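Local coordinates for two-domain protein containing predicted PHP-like metal-dependent phosphoesterase (Bacteroides vulgatus ATCC 8482, PDB 3E38) that binds a cluster of three zinc ions and is probably a PHP-like metal-dependent phosphoesterase, perhaps acting as a 5'-3' exonuclease on DNA or RNA, at residues Val10-Asp14 and Gly15-Leu19. Residues are numbered along the deposited sequence; the frame is centred on the assembly and turned at random.
Sequences VPDLD and GYTTL
The carboxylate of Asp12 takes the backbone N-H of Thr18. Asp12 OD1 lies 2.7 Å from Thr18 N, and the N-H points almost straight at it (169°). The donor comes from above the carboxylate plane, 37° out of it. CG of Asp12 stands anti to its own carbonyl carbon (chi1 -65°), which swings the acid across to the returning chain. Water 1 also donates to Asp12 OD1 and to Thr18 O. Water 2 donates to Asp12 OD2, 2.6 Å away, and pairs with Thr17 OG1. With an alanine here in place of Asp12, the Thr18 N-H would probably lose its carboxylate acceptor, and waters 1 and 2 would each lose one of their partners.

A type II beta turn from Leu13 to Tyr16 reverses the chain and leads into strand 17-22 of the metal-binding domain's sheet. Tyr16 N closes it on Leu13 O at 3.0 Å. Gly15 has a positive phi, where a side chain would jam against Asp14 O.

Thr18 OG1 donates a hydrogen bond to Pro11 O, 2.8 Å away, in the carbonyl plane and on a lone pair. Water 3 donates to the same hydroxyl and accepts from Leu13 N. The methyl CG2 of Thr18 lies anti to the backbone N and meets Val10 CG2 at 3.9 Å.

Leu13 CB meets the edge of the Tyr16 ring, 4.2 Å from CD2. Leu13 also packs on Phe217 of the neighbouring strand 213-218 and on Leu249 and Pro252 of helix 247-257. Asp14 OD1 forms a salt bridge with Lys256 of that helix.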
loop_
_atom_site.group_PDB
_atom_site.type_symbol
_atom_site.label_atom_id
_atom_site.label_comp_id
_atom_site.label_asym_id
_atom_site.label_seq_id
_atom_site.Cartn_x
_atom_site.Cartn_y
_atom_site.Cartn_z
ATOM N N VAL B 10 -19.659 -4.562 -7.745
ATOM C CA VAL B 10 -20.927 -4.288 -7.060
ATOM C C VAL B 10 -22.011 -5.037 -7.840
ATOM O O VAL B 10 -21.795 -5.402 -8.995
ATOM C CB VAL B 10 -21.262 -2.783 -6.950
ATOM C CG1 VAL B 10 -20.314 -2.095 -5.948
ATOM C CG2 VAL B 10 -21.227 -2.123 -8.313
ATOM N N PRO B 11 -23.148 -5.275 -7.213
ATOM C CA PRO B 11 -24.154 -5.995 -7.954
ATOM C C PRO B 11 -25.068 -5.143 -8.801
ATOM O O PRO B 11 -25.030 -3.898 -8.795
ATOM C CB PRO B 11 -24.994 -6.671 -6.854
ATOM C CG PRO B 11 -24.733 -5.868 -5.577
ATOM C CD PRO B 11 -23.612 -4.894 -5.861
ATOM N N ASP B 12 -25.916 -5.887 -9.495
ATOM C CA ASP B 12 -26.941 -5.343 -10.362
ATOM C C ASP B 12 -28.280 -5.584 -9.779
ATOM O O ASP B 12 -28.553 -6.644 -9.316
ATOM C CB ASP B 12 -26.934 -6.034 -11.722
ATOM C CG ASP B 12 -25.666 -5.774 -12.495
ATOM O OD1 ASP B 12 -25.161 -4.612 -12.501
ATOM O OD2 ASP B 12 -25.187 -6.746 -13.099
ATOM N N LEU B 13 -29.123 -4.575 -9.829
ATOM C CA LEU B 13 -30.494 -4.752 -9.434
ATOM C C LEU B 13 -31.132 -5.546 -10.552
ATOM O O LEU B 13 -30.690 -5.493 -11.711
ATOM C CB LEU B 13 -31.220 -3.412 -9.275
ATOM C CG LEU B 13 -30.724 -2.484 -8.184
ATOM C CD1 LEU B 13 -31.454 -1.156 -8.265
ATOM C CD2 LEU B 13 -30.900 -3.124 -6.808
ATOM N N ASP B 14 -32.154 -6.298 -10.188
ATOM C CA ASP B 14 -33.005 -7.023 -11.162
ATOM C C ASP B 14 -33.550 -6.081 -12.230
ATOM O O ASP B 14 -34.155 -5.042 -11.929
ATOM C CB ASP B 14 -34.189 -7.690 -10.469
ATOM C CG ASP B 14 -33.764 -8.891 -9.626
ATOM O OD1 ASP B 14 -32.644 -9.382 -9.861
ATOM O OD2 ASP B 14 -34.538 -9.336 -8.746
ATOM N N GLY B 15 -33.341 -6.464 -13.481
ATOM C CA GLY B 15 -33.800 -5.672 -14.618
ATOM C C GLY B 15 -32.792 -4.624 -15.064
ATOM O O GLY B 15 -32.856 -4.104 -16.182
ATOM N N TYR B 16 -31.847 -4.308 -14.194
ATOM C CA TYR B 16 -30.887 -3.242 -14.519
ATOM C C TYR B 16 -29.429 -3.618 -14.491
ATOM O O TYR B 16 -29.050 -4.572 -13.879
ATOM C CB TYR B 16 -31.115 -2.121 -13.552
ATOM C CG TYR B 16 -32.521 -1.625 -13.571
ATOM C CD1 TYR B 16 -32.972 -0.816 -14.607
ATOM C CD2 TYR B 16 -33.393 -1.946 -12.562
ATOM C CE1 TYR B 16 -34.265 -0.358 -14.627
ATOM C CE2 TYR B 16 -34.655 -1.491 -12.566
ATOM C CZ TYR B 16 -35.099 -0.702 -13.610
ATOM O OH TYR B 16 -36.404 -0.250 -13.606
ATOM N N THR B 17 -28.627 -2.858 -15.215
ATOM C CA THR B 17 -27.196 -3.023 -15.164
ATOM C C THR B 17 -26.569 -1.833 -14.458
ATOM O O THR B 17 -26.812 -0.677 -14.810
ATOM C CB THR B 17 -26.539 -3.210 -16.544
ATOM O OG1 THR B 17 -25.144 -3.399 -16.329
ATOM C CG2 THR B 17 -26.734 -2.005 -17.467
ATOM N N THR B 18 -25.766 -2.117 -13.434
ATOM C CA THR B 18 -25.116 -1.050 -12.645
ATOM C C THR B 18 -23.910 -0.456 -13.367
ATOM O O THR B 18 -22.857 -1.100 -13.625
ATOM C CB THR B 18 -24.747 -1.498 -11.164
ATOM O OG1 THR B 18 -25.937 -1.846 -10.428
ATOM C CG2 THR B 18 -24.000 -0.372 -10.411
ATOM N N LEU B 19 -24.075 0.809 -13.685
ATOM C CA LEU B 19 -23.013 1.569 -14.343
ATOM C C LEU B 19 -22.395 2.585 -13.385
ATOM O O LEU B 19 -23.084 3.231 -12.515
ATOM C CB LEU B 19 -23.593 2.232 -15.590
ATOM C CG LEU B 19 -24.303 1.325 -16.601
ATOM C CD1 LEU B 19 -25.007 2.179 -17.686
ATOM C CD2 LEU B 19 -23.301 0.257 -17.223
HETATM O O HOH W 1 -22.767 -3.930 -13.404
HETATM O O HOH W 2 -24.342 -5.758 -15.341
HETATM O O HOH W 3 -28.265 -2.553 -11.597
#